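Side-chain contacts in CSOR (Streptomyces lividans, PDB 4ADZ), which probably represses copper-responsive genes by binding their operator DNA until copper(I) is sensed, and is captured here in its copper-free form: residues E102-C107 / E124-A129; F95-L100 / G131-T136; R66-M71 / I79-Q84. All blocks are in the same frame, centred on the assembly; numbering follows the deposited sequence.

Interaction 1: E102-C107 / E124-A129; sequences EHLRHC and EEATKA. With SO4 (sulfate ion), chain C; SO4 (sulfate ion), chain G.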
loop_
_atom_site.group_PDB
_atom_site.type_symbol
_atom_site.label_atom_id
_atom_site.label_comp_id
_atom_site.label_asym_id
_atom_site.label_seq_id
_atom_site.Cartn_x
_atom_site.Cartn_y
_atom_site.Cartn_z
ATOM N N GLU A 102 -9.579 -11.689 -13.948
ATOM C CA GLU A 102 -10.724 -12.319 -14.573
ATOM C C GLU A 102 -11.549 -11.271 -15.369
ATOM O O GLU A 102 -11.934 -11.497 -16.538
ATOM C CB GLU A 102 -11.597 -13.029 -13.519
ATOM C CG GLU A 102 -12.871 -13.629 -14.090
ATOM C CD GLU A 102 -13.750 -14.365 -13.045
ATOM O OE1 GLU A 102 -13.423 -14.334 -11.831
ATOM O OE2 GLU A 102 -14.777 -14.951 -13.465
ATOM N N HIS A 103 -11.761 -10.113 -14.769
ATOM C CA HIS A 103 -12.461 -9.013 -15.447
ATOM C C HIS A 103 -11.757 -8.535 -16.680
ATOM O O HIS A 103 -12.397 -8.354 -17.754
ATOM C CB HIS A 103 -12.589 -7.857 -14.508
ATOM C CG HIS A 103 -13.303 -6.674 -15.087
ATOM N ND1 HIS A 103 -14.553 -6.776 -15.635
ATOM C CD2 HIS A 103 -12.964 -5.333 -15.099
ATOM C CE1 HIS A 103 -14.966 -5.531 -15.985
ATOM N NE2 HIS A 103 -13.970 -4.664 -15.710
ATOM N N LEU A 104 -10.444 -8.345 -16.596
ATOM C CA LEU A 104 -9.666 -7.930 -17.758
ATOM C C LEU A 104 -9.648 -8.975 -18.895
ATOM O O LEU A 104 -9.746 -8.599 -20.077
ATOM C CB LEU A 104 -8.230 -7.529 -17.368
ATOM C CG LEU A 104 -8.184 -6.241 -16.508
ATOM C CD1 LEU A 104 -6.777 -6.025 -15.885
ATOM C CD2 LEU A 104 -8.658 -4.967 -17.239
ATOM N N ARG A 105 -9.560 -10.246 -18.523
ATOM C CA ARG A 105 -9.701 -11.341 -19.460
ATOM C C ARG A 105 -11.057 -11.260 -20.182
ATOM O O ARG A 105 -11.138 -11.467 -21.431
ATOM C CB ARG A 105 -9.509 -12.690 -18.788
ATOM C CG ARG A 105 -8.039 -12.993 -18.513
ATOM C CD ARG A 105 -7.884 -14.214 -17.624
ATOM N NE ARG A 105 -8.381 -15.407 -18.272
ATOM C CZ ARG A 105 -7.629 -16.242 -19.009
ATOM N NH1 ARG A 105 -6.325 -16.040 -19.187
ATOM N NH2 ARG A 105 -8.193 -17.304 -19.580
ATOM N N HIS A 106 -12.112 -11.028 -19.437
ATOM C CA HIS A 106 -13.420 -10.863 -20.077
ATOM C C HIS A 106 -13.505 -9.709 -21.012
ATOM O O HIS A 106 -14.143 -9.828 -22.069
ATOM C CB HIS A 106 -14.533 -10.842 -19.049
ATOM C CG HIS A 106 -14.635 -12.116 -18.254
ATOM N ND1 HIS A 106 -15.577 -12.312 -17.337
ATOM C CD2 HIS A 106 -13.849 -13.281 -18.266
ATOM C CE1 HIS A 106 -15.424 -13.513 -16.786
ATOM N NE2 HIS A 106 -14.375 -14.109 -17.363
ATOM N N CYS A 107 -12.897 -8.587 -20.650
ATOM C CA CYS A 107 -12.853 -7.391 -21.517
ATOM C C CYS A 107 -12.104 -7.709 -22.818
ATOM O O CYS A 107 -12.563 -7.347 -23.956
ATOM C CB CYS A 107 -12.177 -6.236 -20.844
ATOM S SG CYS A 107 -13.148 -5.539 -19.499
ATOM N N GLU A 124 -11.039 2.727 -18.177
ATOM C CA GLU A 124 -11.032 3.856 -17.220
ATOM C C GLU A 124 -11.578 3.381 -15.861
ATOM O O GLU A 124 -10.955 3.626 -14.840
ATOM C CB GLU A 124 -11.836 5.044 -17.692
ATOM C CG GLU A 124 -11.901 6.176 -16.665
ATOM C CD GLU A 124 -12.437 7.486 -17.231
ATOM O OE1 GLU A 124 -12.723 7.561 -18.447
ATOM O OE2 GLU A 124 -12.554 8.441 -16.448
ATOM N N GLU A 125 -12.671 2.638 -15.892
ATOM C CA GLU A 125 -13.256 2.130 -14.665
ATOM C C GLU A 125 -12.297 1.174 -13.962
ATOM O O GLU A 125 -12.149 1.256 -12.732
ATOM C CB GLU A 125 -14.552 1.376 -14.970
ATOM C CG GLU A 125 -15.325 0.897 -13.728
ATOM C CD GLU A 125 -16.526 0.029 -14.094
ATOM O OE1 GLU A 125 -16.424 -0.846 -15.041
ATOM O OE2 GLU A 125 -17.538 0.209 -13.375
ATOM N N ALA A 126 -11.681 0.260 -14.676
ATOM C CA ALA A 126 -10.747 -0.703 -14.052
ATOM C C ALA A 126 -9.529 0.035 -13.449
ATOM O O ALA A 126 -9.037 -0.295 -12.359
ATOM C CB ALA A 126 -10.303 -1.739 -15.060
ATOM N N THR A 127 -9.080 1.066 -14.159
ATOM C CA THR A 127 -7.934 1.809 -13.727
ATOM C C THR A 127 -8.289 2.528 -12.400
ATOM O O THR A 127 -7.468 2.568 -11.476
ATOM C CB THR A 127 -7.493 2.857 -14.773
ATOM O OG1 THR A 127 -7.121 2.180 -15.980
ATOM C CG2 THR A 127 -6.192 3.681 -14.209
ATOM N N LYS A 128 -9.477 3.094 -12.302
ATOM C CA LYS A 128 -9.905 3.709 -11.069
ATOM C C LYS A 128 -9.977 2.712 -9.869
ATOM O O LYS A 128 -9.508 3.017 -8.760
ATOM C CB LYS A 128 -11.219 4.459 -11.227
ATOM C CG LYS A 128 -11.110 5.751 -12.031
ATOM C CD LYS A 128 -12.443 6.409 -12.290
ATOM C CE LYS A 128 -12.241 7.549 -13.291
ATOM N NZ LYS A 128 -13.462 8.373 -13.452
ATOM N N ALA A 129 -10.535 1.525 -10.129
ATOM C CA ALA A 129 -10.586 0.465 -9.132
ATOM C C ALA A 129 -9.153 0.097 -8.735
ATOM O O ALA A 129 -8.884 -0.140 -7.567
ATOM C CB ALA A 129 -11.325 -0.785 -9.635
HETATM S S SO4 C . -17.299 -8.848 -16.487
HETATM O O1 SO4 C . -17.218 -7.683 -17.450
HETATM O O2 SO4 C . -15.976 -8.956 -15.847
HETATM O O3 SO4 C . -17.491 -10.137 -17.235
HETATM O O4 SO4 C . -18.532 -8.590 -15.669
HETATM S S SO4 G . -12.072 -16.999 -17.957
HETATM O O1 SO4 G . -12.718 -17.301 -19.246
HETATM O O2 SO4 G . -11.098 -15.912 -18.192
HETATM O O3 SO4 G . -11.339 -18.211 -17.514
HETATM O O4 SO4 G . -13.093 -16.600 -16.945
HETATM O O HOH W 1 -14.082 -1.997 -15.807
#
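His-103 and Leu-104 meet Ala-126 across the second hairpin of the three-helix CsoR fold, where helix 78-114 packs beside helix 116-134. The apolar part is small. CD2 of Leu-104 approaches CB of Ala-126 at 4.2 Å, and CB of Ala-126 also sits near the plane of the His-103 imidazole, at its CD2 edge.

The polar link passes through water. NE2 of His-103 lies 2.7 Å from a water that donates a hydrogen bond to OE1 of Glu-125, also at 2.7 Å. Glu-125 OE1 is hydrogen-bonded as well to Tyr-77 of the third subunit, and His-103 packs on Cys-78 of that subunit. In copper-bound relatives the equivalents of His-103, Cys-107 and Cys-78 of a partner subunit hold copper(I), so the water and Glu-125 probably form a second shell to the apo site. An alanine in place of His-103 would probably leave this water without its imidazole partner and break the bridge between the helices.

Sulfate ions, probably from the crystallisation liquor, bind at the ND1 edge of His-103 and around His-106 and Arg-105. The His-103 ring, with CG anti to the backbone N (chi1 -179°), directs ND1 almost straight at O2 of one sulfate, 2.6 Å away (175°). His-106 ND1 donates to O3 of that ion, while its NE2 and Arg-105 NE bind a second sulfate. With both ring nitrogens donating, His-106 is probably cationic. Over one face of the His-103 ring, offset toward the rim, Cys-107 SG stands 3.9 Å above the plane.

Interaction 2: F95-L100 / G131-T136; sequences FALQLL and GRLLRT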
loop_
_atom_site.group_PDB
_atom_site.type_symbol
_atom_site.label_atom_id
_atom_site.label_comp_id
_atom_site.label_asym_id
_atom_site.label_seq_id
_atom_site.Cartn_x
_atom_site.Cartn_y
_atom_site.Cartn_z
ATOM N N PHE A 95 -7.157 -11.756 -3.459
ATOM C CA PHE A 95 -8.565 -11.970 -3.933
ATOM C C PHE A 95 -8.939 -10.869 -4.966
ATOM O O PHE A 95 -9.441 -11.168 -6.084
ATOM C CB PHE A 95 -9.535 -11.958 -2.737
ATOM C CG PHE A 95 -11.009 -11.950 -3.119
ATOM C CD1 PHE A 95 -11.660 -13.106 -3.525
ATOM C CD2 PHE A 95 -11.740 -10.799 -3.040
ATOM C CE1 PHE A 95 -13.015 -13.078 -3.880
ATOM C CE2 PHE A 95 -13.103 -10.767 -3.362
ATOM C CZ PHE A 95 -13.728 -11.903 -3.792
ATOM N N ALA A 96 -8.628 -9.629 -4.653
ATOM C CA ALA A 96 -8.967 -8.474 -5.518
ATOM C C ALA A 96 -8.244 -8.630 -6.876
ATOM O O ALA A 96 -8.846 -8.458 -7.945
ATOM C CB ALA A 96 -8.585 -7.160 -4.849
ATOM N N LEU A 97 -6.989 -9.040 -6.839
ATOM C CA LEU A 97 -6.206 -9.190 -8.075
ATOM C C LEU A 97 -6.731 -10.286 -8.949
ATOM O O LEU A 97 -6.744 -10.166 -10.180
ATOM C CB LEU A 97 -4.735 -9.421 -7.773
ATOM C CG LEU A 97 -3.940 -8.259 -7.243
ATOM C CD1 LEU A 97 -2.626 -8.741 -6.586
ATOM C CD2 LEU A 97 -3.657 -7.295 -8.383
ATOM N N GLN A 98 -7.188 -11.369 -8.341
ATOM C CA GLN A 98 -7.787 -12.465 -9.084
ATOM C C GLN A 98 -9.075 -12.012 -9.781
ATOM O O GLN A 98 -9.309 -12.331 -10.963
ATOM C CB GLN A 98 -8.097 -13.624 -8.164
ATOM C CG GLN A 98 -6.855 -14.454 -7.845
ATOM N N LEU A 99 -9.893 -11.259 -9.057
ATOM C CA LEU A 99 -11.137 -10.714 -9.693
ATOM C C LEU A 99 -10.785 -9.711 -10.813
ATOM O O LEU A 99 -11.407 -9.729 -11.877
ATOM C CB LEU A 99 -12.052 -10.062 -8.677
ATOM C CG LEU A 99 -13.113 -10.891 -7.964
ATOM C CD1 LEU A 99 -12.386 -12.014 -7.256
ATOM C CD2 LEU A 99 -13.827 -9.925 -7.017
ATOM N N LEU A 100 -9.758 -8.913 -10.618
ATOM C CA LEU A 100 -9.374 -7.948 -11.643
ATOM C C LEU A 100 -8.861 -8.656 -12.899
ATOM O O LEU A 100 -9.224 -8.315 -14.018
ATOM C CB LEU A 100 -8.300 -7.052 -11.120
ATOM C CG LEU A 100 -7.835 -5.997 -12.067
ATOM C CD1 LEU A 100 -9.051 -5.058 -12.295
ATOM C CD2 LEU A 100 -6.628 -5.276 -11.501
ATOM N N GLY A 131 -6.543 2.071 -8.831
ATOM C CA GLY A 131 -6.104 3.210 -7.993
ATOM C C GLY A 131 -6.595 3.100 -6.554
ATOM O O GLY A 131 -5.816 3.295 -5.609
ATOM N N ARG A 132 -7.845 2.673 -6.379
ATOM C CA ARG A 132 -8.430 2.585 -5.057
ATOM C C ARG A 132 -7.730 1.424 -4.294
ATOM O O ARG A 132 -7.378 1.576 -3.102
ATOM C CB ARG A 132 -9.944 2.470 -5.172
ATOM C CG ARG A 132 -10.704 2.132 -3.897
ATOM C CD ARG A 132 -10.912 3.304 -2.962
ATOM N NE ARG A 132 -11.489 2.759 -1.731
ATOM C CZ ARG A 132 -11.455 3.290 -0.515
ATOM N NH1 ARG A 132 -10.902 4.486 -0.274
ATOM N NH2 ARG A 132 -12.020 2.583 0.475
ATOM N N LEU A 133 -7.491 0.318 -4.985
ATOM C CA LEU A 133 -6.702 -0.812 -4.469
ATOM C C LEU A 133 -5.293 -0.399 -4.042
ATOM O O LEU A 133 -4.801 -0.808 -2.953
ATOM C CB LEU A 133 -6.608 -1.926 -5.501
ATOM C CG LEU A 133 -5.940 -3.269 -5.192
ATOM C CD1 LEU A 133 -6.453 -3.871 -3.891
ATOM C CD2 LEU A 133 -6.218 -4.258 -6.333
ATOM N N LEU A 134 -4.646 0.414 -4.849
ATOM C CA LEU A 134 -3.320 0.902 -4.500
ATOM C C LEU A 134 -3.245 1.736 -3.226
ATOM O O LEU A 134 -2.183 1.809 -2.599
ATOM C CB LEU A 134 -2.685 1.603 -5.697
ATOM C CG LEU A 134 -2.312 0.733 -6.924
ATOM C CD1 LEU A 134 -1.761 1.653 -8.005
ATOM C CD2 LEU A 134 -1.373 -0.436 -6.635
ATOM N N ARG A 135 -4.331 2.400 -2.871
ATOM C CA ARG A 135 -4.403 3.300 -1.739
ATOM C C ARG A 135 -4.689 2.570 -0.447
ATOM O O ARG A 135 -4.822 3.218 0.608
ATOM C CB ARG A 135 -5.513 4.332 -1.921
ATOM C CG ARG A 135 -5.157 5.520 -2.756
ATOM C CD ARG A 135 -6.290 6.545 -2.697
ATOM N NE ARG A 135 -7.459 6.204 -3.517
ATOM C CZ ARG A 135 -7.531 6.333 -4.853
ATOM N NH1 ARG A 135 -6.496 6.789 -5.571
ATOM N NH2 ARG A 135 -8.646 6.001 -5.485
ATOM N N THR A 136 -4.835 1.248 -0.540
ATOM C CA THR A 136 -4.734 0.376 0.628
ATOM C C THR A 136 -3.388 -0.361 0.503
ATOM O O THR A 136 -3.256 -1.537 0.829
ATOM C CB THR A 136 -5.934 -0.606 0.760
ATOM O OG1 THR A 136 -7.135 -0.074 0.141
ATOM C CG2 THR A 136 -6.197 -0.890 2.199
ATOM O OXT THR A 136 -2.353 0.206 0.072
#
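Leu-133 carries most of this contact, and its main partner is Ala-96. CG of Leu-133 stands anti to the backbone N (chi1 -175°), which extends the branched end from helix 116-134 toward helix 78-114. There the fork straddles the alanine methyl: CD1 and CD2 of Leu-133 each lie 4.0 Å from Ala-96 CB. Two methyls thus rest on one, and the short alanine side chain lets the CA atoms of Ala-96 and Leu-133 come to 8.1 Å of each other.

Leu-97 adds a lighter touch from one side. It sets out across the gap only obliquely, and its CD2 methyl reaches 4.5 Å from CD2 of Leu-133.

Other subunits continue the apolar layer. Leu-133 also packs on Leu-134 of the second subunit, and Leu-97 on Gly-131 of that subunit. Phe-95 points elsewhere, touching Leu-58 of helix 48-73 and Val-85 of the third subunit, so helix 78-114 is covered on several sides at this level of the tetramer.

Just beyond Leu-133 the last helix ends. Between the two segments the attraction comes from methyl groups alone, at van der Waals spacing for Ala-96 and more loosely for Leu-97. This implies a contact held by burial and shape, without a directional bond to fix the helices' alignment.

Interaction 3: R66-M71 / I79-Q84; sequences RGLQRM and IDILTQ. With SO4 (sulfate ion), chain D; SO4 (sulfate ion), chain F.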
loop_
_atom_site.group_PDB
_atom_site.type_symbol
_atom_site.label_atom_id
_atom_site.label_comp_id
_atom_site.label_asym_id
_atom_site.label_seq_id
_atom_site.Cartn_x
_atom_site.Cartn_y
_atom_site.Cartn_z
ATOM N N ARG A 66 -12.235 -13.985 12.288
ATOM C CA ARG A 66 -12.665 -14.616 13.517
ATOM C C ARG A 66 -11.485 -14.841 14.446
ATOM O O ARG A 66 -11.610 -14.650 15.661
ATOM C CB ARG A 66 -13.411 -15.939 13.243
ATOM C CG ARG A 66 -14.791 -15.662 12.629
ATOM C CD ARG A 66 -15.702 -16.900 12.635
ATOM N NE ARG A 66 -15.052 -17.993 11.984
ATOM C CZ ARG A 66 -15.158 -18.323 10.691
ATOM N NH1 ARG A 66 -15.948 -17.697 9.896
ATOM N NH2 ARG A 66 -14.466 -19.312 10.233
ATOM N N GLY A 67 -10.379 -15.293 13.876
ATOM C CA GLY A 67 -9.094 -15.382 14.573
ATOM C C GLY A 67 -8.628 -14.103 15.223
ATOM O O GLY A 67 -8.226 -14.092 16.412
ATOM N N LEU A 68 -8.711 -12.995 14.495
ATOM C CA LEU A 68 -8.422 -11.706 15.076
ATOM C C LEU A 68 -9.307 -11.381 16.281
ATOM O O LEU A 68 -8.846 -10.812 17.289
ATOM C CB LEU A 68 -8.585 -10.583 14.039
ATOM C CG LEU A 68 -7.490 -10.530 12.987
ATOM C CD1 LEU A 68 -7.937 -9.569 11.868
ATOM C CD2 LEU A 68 -6.157 -10.162 13.650
ATOM N N GLN A 69 -10.605 -11.685 16.185
ATOM C CA GLN A 69 -11.499 -11.397 17.329
ATOM C C GLN A 69 -11.098 -12.192 18.565
ATOM O O GLN A 69 -11.101 -11.640 19.656
ATOM C CB GLN A 69 -12.960 -11.721 16.951
ATOM C CG GLN A 69 -13.413 -10.845 15.787
ATOM C CD GLN A 69 -14.768 -11.235 15.184
ATOM O OE1 GLN A 69 -14.860 -12.230 14.459
ATOM N NE2 GLN A 69 -15.802 -10.442 15.441
ATOM N N ARG A 70 -10.782 -13.456 18.371
ATOM C CA ARG A 70 -10.332 -14.339 19.464
ATOM C C ARG A 70 -9.020 -13.815 20.043
ATOM O O ARG A 70 -8.821 -13.838 21.266
ATOM C CB ARG A 70 -10.140 -15.770 19.032
ATOM C CG ARG A 70 -11.482 -16.467 18.757
ATOM C CD ARG A 70 -11.296 -17.961 18.649
ATOM N NE ARG A 70 -10.470 -18.358 17.525
ATOM C CZ ARG A 70 -10.893 -18.522 16.274
ATOM N NH1 ARG A 70 -12.187 -18.350 15.920
ATOM N NH2 ARG A 70 -10.027 -18.950 15.385
ATOM N N MET A 71 -8.124 -13.325 19.205
ATOM C CA MET A 71 -6.845 -12.784 19.739
ATOM C C MET A 71 -7.074 -11.576 20.591
ATOM O O MET A 71 -6.441 -11.413 21.661
ATOM C CB MET A 71 -5.883 -12.441 18.595
ATOM C CG MET A 71 -5.342 -13.632 17.884
ATOM S SD MET A 71 -4.553 -13.199 16.275
ATOM C CE MET A 71 -2.862 -13.073 16.765
ATOM N N ILE A 79 1.581 -7.037 18.619
ATOM C CA ILE A 79 2.348 -7.318 17.421
ATOM C C ILE A 79 1.900 -8.611 16.703
ATOM O O ILE A 79 1.857 -8.645 15.514
ATOM C CB ILE A 79 3.884 -7.315 17.672
ATOM C CG1 ILE A 79 4.293 -5.964 18.282
ATOM C CG2 ILE A 79 4.668 -7.657 16.403
ATOM C CD1 ILE A 79 4.159 -4.744 17.371
ATOM N N ASP A 80 1.567 -9.662 17.458
ATOM C CA ASP A 80 1.104 -10.907 16.922
ATOM C C ASP A 80 -0.242 -10.619 16.216
ATOM O O ASP A 80 -0.483 -11.164 15.138
ATOM C CB ASP A 80 0.955 -11.914 18.061
ATOM C CG ASP A 80 0.782 -13.310 17.616
ATOM O OD1 ASP A 80 1.366 -13.717 16.597
ATOM O OD2 ASP A 80 0.080 -14.089 18.333
ATOM N N ILE A 81 -1.060 -9.741 16.798
ATOM C CA ILE A 81 -2.312 -9.370 16.125
ATOM C C ILE A 81 -2.042 -8.640 14.809
ATOM O O ILE A 81 -2.697 -8.924 13.771
ATOM C CB ILE A 81 -3.245 -8.554 17.041
ATOM C CG1 ILE A 81 -3.624 -9.380 18.293
ATOM C CG2 ILE A 81 -4.525 -8.170 16.278
ATOM C CD1 ILE A 81 -4.433 -8.635 19.377
ATOM N N LEU A 82 -1.130 -7.674 14.837
ATOM C CA LEU A 82 -0.723 -6.972 13.612
ATOM C C LEU A 82 -0.236 -7.893 12.542
ATOM O O LEU A 82 -0.627 -7.773 11.371
ATOM C CB LEU A 82 0.298 -5.885 13.895
ATOM C CG LEU A 82 -0.137 -4.733 14.773
ATOM C CD1 LEU A 82 1.018 -3.715 15.008
ATOM C CD2 LEU A 82 -1.333 -4.026 14.190
ATOM N N THR A 83 0.545 -8.910 12.890
ATOM C CA THR A 83 0.963 -9.875 11.914
ATOM C C THR A 83 -0.222 -10.569 11.194
ATOM O O THR A 83 -0.211 -10.770 9.962
ATOM C CB THR A 83 1.908 -10.923 12.559
ATOM O OG1 THR A 83 3.042 -10.225 13.041
ATOM C CG2 THR A 83 2.359 -12.025 11.552
ATOM N N GLN A 84 -1.233 -10.958 11.969
ATOM C CA GLN A 84 -2.433 -11.599 11.436
ATOM C C GLN A 84 -3.277 -10.572 10.631
ATOM O O GLN A 84 -3.875 -10.967 9.627
ATOM C CB GLN A 84 -3.263 -12.135 12.586
ATOM C CG GLN A 84 -4.601 -12.719 12.215
ATOM C CD GLN A 84 -4.570 -14.100 11.634
ATOM O OE1 GLN A 84 -3.480 -14.695 11.317
ATOM N NE2 GLN A 84 -5.816 -14.686 11.532
HETATM S S SO4 D . -13.451 -20.951 13.734
HETATM O O1 SO4 D . -13.196 -19.501 13.466
HETATM O O2 SO4 D . -14.326 -20.868 14.930
HETATM O O3 SO4 D . -12.199 -21.689 14.067
HETATM O O4 SO4 D . -13.986 -21.562 12.541
HETATM S S SO4 F . -19.023 -16.142 10.904
HETATM O O1 SO4 F . -17.629 -16.159 10.471
HETATM O O2 SO4 F . -19.137 -15.124 11.986
HETATM O O3 SO4 F . -19.505 -17.448 11.406
HETATM O O4 SO4 F . -19.876 -15.771 9.739
#
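Leu-68 and Ile-81 mark the closest backbone approach, their CA atoms 6.6 Å apart, between two helical segments that run antiparallel at 173° with axes 10.2 Å apart. Met-71 contributes most to the buried surface, with Ile-81, Leu-68 and Gln-84 giving nearly equal shares.

CD2 of Leu-68 presses on CG of Gln-84 at 3.3 Å, a tight approach, and also meets CG2 of Ile-81 at 3.7 Å. Gln-84 starts with CG anti to its backbone N and then bends at chi2 (78°). This lays its aliphatic part against Leu-68 while the amide NE2 reaches back to Gln-64 O in helix 48-73. Gly-67 passes close to that amide end.

Met-71 spans Asp-80, Ile-81 and Gln-84. Its CB touches CG1 of Ile-81 at 3.8 Å, and its SD lies 4.1 Å from CB of Gln-84. The Met-71 side chain crosses that of Asp-80 at about a right angle and sets CE 3.5 Å from both O and OD2 of Asp-80.

Facing solvent, Arg-66 NE (2.8 Å) and Arg-70 NH1 donate to the same oxygen, O1, of a sulfate ion. Such a patch could suit an anion such as a DNA phosphate, though the ion here is probably crystallisation sulfate.

Ile-81 and Leu-82 pack on Leu-99 and Ala-96 of the third subunit. The two segments lie at the closed end of the antiparallel hairpin of helices 48-73 and 78-114, which, as in CsoR relatives, joins its counterpart in a four-helix bundle.

All three contacts use helix 78-114, the long central helix of the chain. Interaction 3 comes first along the sequence, pairing it with helix 48-73; interactions 1 and 2 follow, both against helix 116-134, with the segments of interaction 2 flanking those of interaction 1. Their centres lie about 11 Å apart, whereas interaction 3 is centred about 23 Å from interaction 2 and about 33 Å from interaction 1, on the opposite side of the chain's centre from interaction 1. The central helix runs from the hairpin beside Arg-66 and Arg-70 to the probable copper-site end. Each contact touches the third subunit, so helix 78-114 ties the chain's hairpins to the tetramer.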